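Local coordinates for protein Mannose/sialic acid-binding lectin (Polygonatum cyrtonema, PDB 3A0C) that binds mannose, as a bulb-type plant lectin of the beta-prism II fold, at residues N2-S5 with S6-L10; L16-G19 with P20-L24; I25-G28 with D29-V33. One frame throughout, in Å; residues are numbered along the deposited sequence.

Contact 1: N2-S5 with S6-L10; sequences NSLS and SPNSL
Ser5 and Asn8 close a tight turn in which Asn8 N donates to Ser5 O at 2.8 Å with an N-H...O angle of 153°. The peptide bond before Pro7 is cis, which makes residues 5-8 a type VI beta turn with proline in its third position. In this beta-prism II lectin the turn carries the chain from one sheet of the prism to another. Strand 3-5 pairs with strand 86-89, and strand 9-10 pairs with strand 54-57. Ser6 ties the two sheets together at the bend: its OG is hydrogen-bonded to Tyr85 N and to His58 O.

Inside the bend the apolar contact is carried by Leu4. Its CG stands opposite the backbone N (chi1 177°), which sends both methyls across to the returning strand. CD1 lies 3.7 Å from the CB of Asn8. The same methyl is 3.7 Å from the backbone oxygen Ser9 O. The branches of Leu4 and Leu10 meet at a slant, and both side chains are buried. Leu87 packs on Leu4, while Leu55 and Leu16 pack on Leu10. This leucine pair therefore brings parts of all three sheets together near the chain centre. The branch point of Leu10 sits almost evenly against the Leu4 fork, with CG 4.0 Å from Leu4 CD1 and 4.1 Å from Leu4 CD2.

Contact 2: L16-G19 with P20-L24; sequences LEVG and PSYRL
Val18 and Tyr22 form the last hydrogen-bonded pair before the turn. Val18 N gives its hydrogen to Tyr22 O at 3.1 Å. In return Tyr22 N gives its own to Val18 O at 3.0 Å. On the same face of the sheet Val18 CG1 comes up to the edge of the tyrosine ring, 3.8 Å from Tyr22 CD1. A chi1 of 74° sets this methyl on the side facing the ring.

One step back, Glu17 and Arg23 are a non-hydrogen-bonded pair on the other face. Glu17 CA makes a CA-H...O contact of 3.2 Å with Tyr22 O, and Arg23 CA makes one of 3.3 Å with Leu16 O. Both long side chains lead away from the partner strand. Leu16 and Leu24 come next, joined by two backbone bonds. Their side chains run alongside each other in the same direction, with Leu16 CD1 4.2 Å from Leu24 CD2.

Beyond this shell, strand 86-89 packs against the buried face, Leu87 on Leu16 and Leu24, Leu89 on Leu16 and Val18; Val1 of the second subunit also packs on Val18. At the turn, Gly19 and Pro20 are linked by a cis peptide bond. The buried Gly19 O has no hydrogen-bond partner in the model. Ser21 OG bonds to the OG of Ser37, just after strand 32-36.

The strand directions differ by 166°, an antiparallel beta hairpin, here with a three-residue loop, forming the first two strands of a four-stranded prism sheet.

Contact 3: I25-G28 with D29-V33; sequences IMQG and DCNFV. Unlike the reference sequence in segment 25-28: Gln27 (reference Pro).
Gln27 reaches across the turn to Asp29, from the first position of a type I turn that runs to Cys30. The turn is closed by Cys30 N, which donates to Gln27 O at 3.2 Å. The CB of Gln27 lies 3.2 Å from Asp29 OD1. Its CG is 3.6 Å from Asn31 O. From CG the chain runs straight out (chi2 169°). CD and OE1 both come implausibly close to Val33 CG1, and the placement of that methyl is doubtful. OE1 accepts a hydrogen bond from Tyr35 OH. NE2 reaches Asp29 OD1 at 3.0 Å, on the syn side of the carboxylate, with the two planes 43° apart.

Asp29 OD1 also takes the backbone hydrogen of Asn31 N at 2.9 Å, an Asx turn. The two donors arrive from opposite faces of the carboxylate.

On the other face, Met26 SD stands 5.4 Å from the centre of the Phe32 ring, an oblique Met-aromatic contact. Leu55 packs on both residues. Cys30 ties the turn to Cys53 through a disulfide.

Gln27, Asp29, Asn31, Val33 and Tyr35 follow the QxDxNxVxY signature of mannose sites in bulb lectins. Two bonds to OD1 hold the carboxylate of Asp29 in place. One water donates to Asp29 OD2 and accepts from Gln27 NE2 and Asn31 ND2, consistent with a site prepared for sugar hydroxyls, as in relatives.

The three contacts follow one another along the chain, with centres about 15 Å apart in each pair. Contact 1 bridges two sheets of the beta-prism, those holding strands 3-5 and 9-10. Contacts 2 and 3 belong to the third sheet. They share strand 22-26: its start pairs back to strand 15-18, and its end turns into strand 32-36. Asn2 and Ser3 of contact 1 lie against strand 15-18. Leu10 packs on Met26 and Phe32, and Leu24 packs on Phe32. These four apolar residues form a core common to the three contacts, while the probable sugar-binding residues lie on the outward side of contact 3.

Contact 1: N2-S5 with S6-L10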
loop_
_atom_site.group_PDB
_atom_site.type_symbol
_atom_site.label_atom_id
_atom_site.label_comp_id
_atom_site.label_asym_id
_atom_site.label_seq_id
_atom_site.Cartn_x
_atom_site.Cartn_y
_atom_site.Cartn_z
ATOM N N ASN A 2 -5.034 -3.261 -3.838
ATOM C CA ASN A 2 -3.788 -3.141 -4.573
ATOM C C ASN A 2 -2.606 -3.193 -3.610
ATOM O O ASN A 2 -1.570 -2.568 -3.843
ATOM C CB ASN A 2 -3.742 -1.845 -5.399
ATOM C CG ASN A 2 -3.765 -0.612 -4.547
ATOM O OD1 ASN A 2 -4.821 -0.188 -4.094
ATOM N ND2 ASN A 2 -2.596 -0.025 -4.311
ATOM N N SER A 3 -2.763 -3.941 -2.520
ATOM C CA SER A 3 -1.684 -4.069 -1.538
ATOM C C SER A 3 -1.672 -5.454 -0.919
ATOM O O SER A 3 -2.698 -6.115 -0.841
ATOM C CB SER A 3 -1.835 -3.030 -0.418
ATOM O OG SER A 3 -2.833 -3.429 0.501
ATOM N N LEU A 4 -0.495 -5.889 -0.501
ATOM C CA LEU A 4 -0.309 -7.188 0.141
ATOM C C LEU A 4 0.637 -6.918 1.308
ATOM O O LEU A 4 1.792 -6.564 1.100
ATOM C CB LEU A 4 0.353 -8.195 -0.808
ATOM C CG LEU A 4 0.645 -9.566 -0.177
ATOM C CD1 LEU A 4 -0.638 -10.372 -0.163
ATOM C CD2 LEU A 4 1.735 -10.321 -0.952
ATOM N N SER A 5 0.159 -7.082 2.531
ATOM C CA SER A 5 1.005 -6.808 3.680
ATOM C C SER A 5 1.520 -8.034 4.425
ATOM O O SER A 5 0.854 -9.057 4.492
ATOM C CB SER A 5 0.281 -5.871 4.646
ATOM O OG SER A 5 -0.925 -6.450 5.098
ATOM N N SER A 6 2.722 -7.903 4.980
ATOM C CA SER A 6 3.376 -8.962 5.736
ATOM C C SER A 6 2.455 -9.558 6.798
ATOM O O SER A 6 1.822 -8.825 7.538
ATOM C CB SER A 6 4.609 -8.390 6.441
ATOM O OG SER A 6 5.382 -7.620 5.548
ATOM N N PRO A 7 2.408 -10.896 6.920
ATOM C CA PRO A 7 3.142 -11.901 6.140
ATOM C C PRO A 7 2.167 -12.612 5.222
ATOM O O PRO A 7 2.242 -13.821 5.035
ATOM C CB PRO A 7 3.686 -12.826 7.212
ATOM C CG PRO A 7 2.507 -12.914 8.132
ATOM C CD PRO A 7 1.978 -11.469 8.207
ATOM N N ASN A 8 1.240 -11.839 4.671
ATOM C CA ASN A 8 0.233 -12.362 3.773
ATOM C C ASN A 8 0.831 -12.913 2.491
ATOM O O ASN A 8 2.005 -12.713 2.207
ATOM C CB ASN A 8 -0.791 -11.267 3.457
ATOM C CG ASN A 8 -2.197 -11.646 3.899
ATOM O OD1 ASN A 8 -2.393 -12.177 4.998
ATOM N ND2 ASN A 8 -3.186 -11.379 3.042
ATOM N N SER A 9 0.006 -13.605 1.720
ATOM C CA SER A 9 0.449 -14.194 0.475
ATOM C C SER A 9 -0.570 -14.075 -0.642
ATOM O O SER A 9 -1.759 -13.901 -0.406
ATOM C CB SER A 9 0.790 -15.668 0.710
ATOM O OG SER A 9 0.831 -16.390 -0.508
ATOM N N LEU A 10 -0.075 -14.130 -1.869
ATOM C CA LEU A 10 -0.911 -14.096 -3.064
ATOM C C LEU A 10 -0.825 -15.511 -3.658
ATOM O O LEU A 10 0.129 -15.837 -4.364
ATOM C CB LEU A 10 -0.365 -13.101 -4.084
ATOM C CG LEU A 10 -0.737 -11.638 -3.982
ATOM C CD1 LEU A 10 -0.210 -10.943 -5.233
ATOM C CD2 LEU A 10 -2.242 -11.479 -3.913
#

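Contact 2: L16-G19 with P20-L24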
loop_
_atom_site.group_PDB
_atom_site.type_symbol
_atom_site.label_atom_id
_atom_site.label_comp_id
_atom_site.label_asym_id
_atom_site.label_seq_id
_atom_site.Cartn_x
_atom_site.Cartn_y
_atom_site.Cartn_z
ATOM N N LEU A 16 -3.400 -8.296 -7.473
ATOM C CA LEU A 16 -3.677 -6.965 -6.924
ATOM C C LEU A 16 -4.070 -6.176 -8.160
ATOM O O LEU A 16 -3.610 -6.483 -9.260
ATOM C CB LEU A 16 -2.424 -6.339 -6.308
ATOM C CG LEU A 16 -1.654 -7.119 -5.241
ATOM C CD1 LEU A 16 -0.527 -6.239 -4.735
ATOM C CD2 LEU A 16 -2.562 -7.520 -4.105
ATOM N N GLU A 17 -4.913 -5.169 -8.007
ATOM C CA GLU A 17 -5.320 -4.410 -9.172
ATOM C C GLU A 17 -5.504 -2.969 -8.791
ATOM O O GLU A 17 -5.992 -2.673 -7.703
ATOM C CB GLU A 17 -6.635 -4.952 -9.706
ATOM C CG GLU A 17 -6.685 -6.460 -9.763
ATOM C CD GLU A 17 -8.069 -6.999 -9.460
ATOM O OE1 GLU A 17 -9.038 -6.514 -10.084
ATOM O OE2 GLU A 17 -8.183 -7.906 -8.602
ATOM N N VAL A 18 -5.119 -2.075 -9.693
ATOM C CA VAL A 18 -5.250 -0.642 -9.457
ATOM C C VAL A 18 -5.439 0.035 -10.813
ATOM O O VAL A 18 -5.030 -0.504 -11.842
ATOM C CB VAL A 18 -3.985 -0.060 -8.727
ATOM C CG1 VAL A 18 -2.819 0.026 -9.687
ATOM C CG2 VAL A 18 -4.295 1.301 -8.124
ATOM N N GLY A 19 -6.078 1.202 -10.808
ATOM C CA GLY A 19 -6.300 1.932 -12.041
ATOM C C GLY A 19 -5.016 2.564 -12.545
ATOM O O GLY A 19 -4.073 2.769 -11.766
ATOM N N PRO A 20 -4.949 2.923 -13.841
ATOM C CA PRO A 20 -6.000 2.776 -14.854
ATOM C C PRO A 20 -6.350 1.364 -15.349
ATOM O O PRO A 20 -7.530 1.057 -15.542
ATOM C CB PRO A 20 -5.502 3.676 -15.980
ATOM C CG PRO A 20 -4.015 3.588 -15.851
ATOM C CD PRO A 20 -3.828 3.723 -14.369
ATOM N N SER A 21 -5.347 0.505 -15.554
ATOM C CA SER A 21 -5.594 -0.856 -16.048
ATOM C C SER A 21 -4.467 -1.819 -15.659
ATOM O O SER A 21 -3.947 -2.566 -16.496
ATOM C CB SER A 21 -5.740 -0.817 -17.569
ATOM O OG SER A 21 -4.654 -0.111 -18.153
ATOM N N TYR A 22 -4.118 -1.808 -14.375
ATOM C CA TYR A 22 -3.030 -2.630 -13.857
ATOM C C TYR A 22 -3.474 -3.825 -13.008
ATOM O O TYR A 22 -4.370 -3.711 -12.174
ATOM C CB TYR A 22 -2.074 -1.732 -13.054
ATOM C CG TYR A 22 -1.632 -0.488 -13.807
ATOM C CD1 TYR A 22 -1.250 0.666 -13.120
ATOM C CD2 TYR A 22 -1.605 -0.463 -15.202
ATOM C CE1 TYR A 22 -0.859 1.814 -13.799
ATOM C CE2 TYR A 22 -1.203 0.675 -15.893
ATOM C CZ TYR A 22 -0.835 1.808 -15.184
ATOM O OH TYR A 22 -0.432 2.934 -15.859
ATOM N N ARG A 23 -2.822 -4.964 -13.238
ATOM C CA ARG A 23 -3.097 -6.199 -12.510
ATOM C C ARG A 23 -1.800 -6.977 -12.282
ATOM O O ARG A 23 -1.116 -7.361 -13.225
ATOM C CB ARG A 23 -4.054 -7.105 -13.288
ATOM C CG ARG A 23 -4.983 -6.396 -14.239
ATOM C CD ARG A 23 -4.899 -7.042 -15.627
ATOM N NE ARG A 23 -6.099 -6.802 -16.431
ATOM C CZ ARG A 23 -6.314 -7.337 -17.627
ATOM N NH1 ARG A 23 -5.408 -8.139 -18.171
ATOM N NH2 ARG A 23 -7.446 -7.088 -18.269
ATOM N N LEU A 24 -1.481 -7.212 -11.020
ATOM C CA LEU A 24 -0.290 -7.948 -10.641
ATOM C C LEU A 24 -0.796 -9.317 -10.214
ATOM O O LEU A 24 -1.408 -9.448 -9.155
ATOM C CB LEU A 24 0.392 -7.252 -9.468
ATOM C CG LEU A 24 1.704 -7.858 -8.999
ATOM C CD1 LEU A 24 2.734 -7.830 -10.122
ATOM C CD2 LEU A 24 2.188 -7.079 -7.806
#

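Contact 3: I25-G28 with D29-V33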
loop_
_atom_site.group_PDB
_atom_site.type_symbol
_atom_site.label_atom_id
_atom_site.label_comp_id
_atom_site.label_asym_id
_atom_site.label_seq_id
_atom_site.Cartn_x
_atom_site.Cartn_y
_atom_site.Cartn_z
ATOM N N ILE A 25 -0.519 -10.329 -11.029
ATOM C CA ILE A 25 -1.003 -11.675 -10.759
ATOM C C ILE A 25 0.018 -12.790 -10.517
ATOM O O ILE A 25 1.087 -12.839 -11.132
ATOM C CB ILE A 25 -1.964 -12.128 -11.896
ATOM C CG1 ILE A 25 -2.523 -13.521 -11.598
ATOM C CG2 ILE A 25 -1.232 -12.159 -13.216
ATOM C CD1 ILE A 25 -3.624 -13.950 -12.534
ATOM N N MET A 26 -0.330 -13.680 -9.589
ATOM C CA MET A 26 0.495 -14.838 -9.263
ATOM C C MET A 26 -0.154 -15.958 -10.069
ATOM O O MET A 26 -1.088 -16.603 -9.610
ATOM C CB MET A 26 0.420 -15.142 -7.766
ATOM C CG MET A 26 1.171 -16.391 -7.327
ATOM S SD MET A 26 2.959 -16.341 -7.580
ATOM C CE MET A 26 3.110 -17.264 -9.138
ATOM N N GLN A 27 0.346 -16.169 -11.279
ATOM C CA GLN A 27 -0.207 -17.167 -12.185
ATOM C C GLN A 27 -0.003 -18.612 -11.782
ATOM O O GLN A 27 0.806 -18.926 -10.911
ATOM C CB GLN A 27 0.364 -16.948 -13.575
ATOM C CG GLN A 27 -0.064 -15.623 -14.176
ATOM C CD GLN A 27 0.694 -15.282 -15.430
ATOM O OE1 GLN A 27 0.401 -14.291 -16.090
ATOM N NE2 GLN A 27 1.691 -16.097 -15.762
ATOM N N GLY A 28 -0.751 -19.490 -12.433
ATOM C CA GLY A 28 -0.657 -20.909 -12.144
ATOM C C GLY A 28 0.618 -21.572 -12.630
ATOM O O GLY A 28 0.947 -22.674 -12.194
ATOM N N ASP A 29 1.336 -20.909 -13.530
ATOM C CA ASP A 29 2.585 -21.445 -14.066
ATOM C C ASP A 29 3.783 -20.965 -13.241
ATOM O O ASP A 29 4.940 -21.198 -13.610
ATOM C CB ASP A 29 2.745 -21.036 -15.538
ATOM C CG ASP A 29 2.926 -19.543 -15.730
ATOM O OD1 ASP A 29 2.679 -18.769 -14.777
ATOM O OD2 ASP A 29 3.311 -19.154 -16.852
ATOM N N CYS A 30 3.474 -20.310 -12.118
ATOM C CA CYS A 30 4.454 -19.773 -11.173
ATOM C C CYS A 30 5.106 -18.496 -11.624
ATOM O O CYS A 30 6.046 -18.016 -11.004
ATOM C CB CYS A 30 5.538 -20.798 -10.867
ATOM S SG CYS A 30 4.958 -22.103 -9.754
ATOM N N ASN A 31 4.609 -17.941 -12.713
ATOM C CA ASN A 31 5.178 -16.715 -13.217
ATOM C C ASN A 31 4.460 -15.555 -12.565
ATOM O O ASN A 31 3.245 -15.444 -12.656
ATOM C CB ASN A 31 5.037 -16.663 -14.738
ATOM C CG ASN A 31 5.935 -15.618 -15.371
ATOM O OD1 ASN A 31 6.976 -15.246 -14.818
ATOM N ND2 ASN A 31 5.545 -15.144 -16.543
ATOM N N PHE A 32 5.213 -14.702 -11.880
ATOM C CA PHE A 32 4.628 -13.537 -11.226
ATOM C C PHE A 32 4.796 -12.374 -12.196
ATOM O O PHE A 32 5.900 -11.849 -12.372
ATOM C CB PHE A 32 5.342 -13.255 -9.900
ATOM C CG PHE A 32 4.716 -12.157 -9.102
ATOM C CD1 PHE A 32 3.356 -12.182 -8.822
ATOM C CD2 PHE A 32 5.484 -11.097 -8.629
ATOM C CE1 PHE A 32 2.763 -11.169 -8.083
ATOM C CE2 PHE A 32 4.897 -10.069 -7.881
ATOM C CZ PHE A 32 3.536 -10.108 -7.611
ATOM N N VAL A 33 3.693 -11.973 -12.827
ATOM C CA VAL A 33 3.733 -10.913 -13.823
ATOM C C VAL A 33 2.759 -9.738 -13.658
ATOM O O VAL A 33 1.641 -9.881 -13.153
ATOM C CB VAL A 33 3.583 -11.544 -15.246
ATOM C CG1 VAL A 33 2.802 -12.834 -15.162
ATOM C CG2 VAL A 33 2.899 -10.582 -16.186
HETATM O O HOH W 1 4.099 -16.863 -17.679
#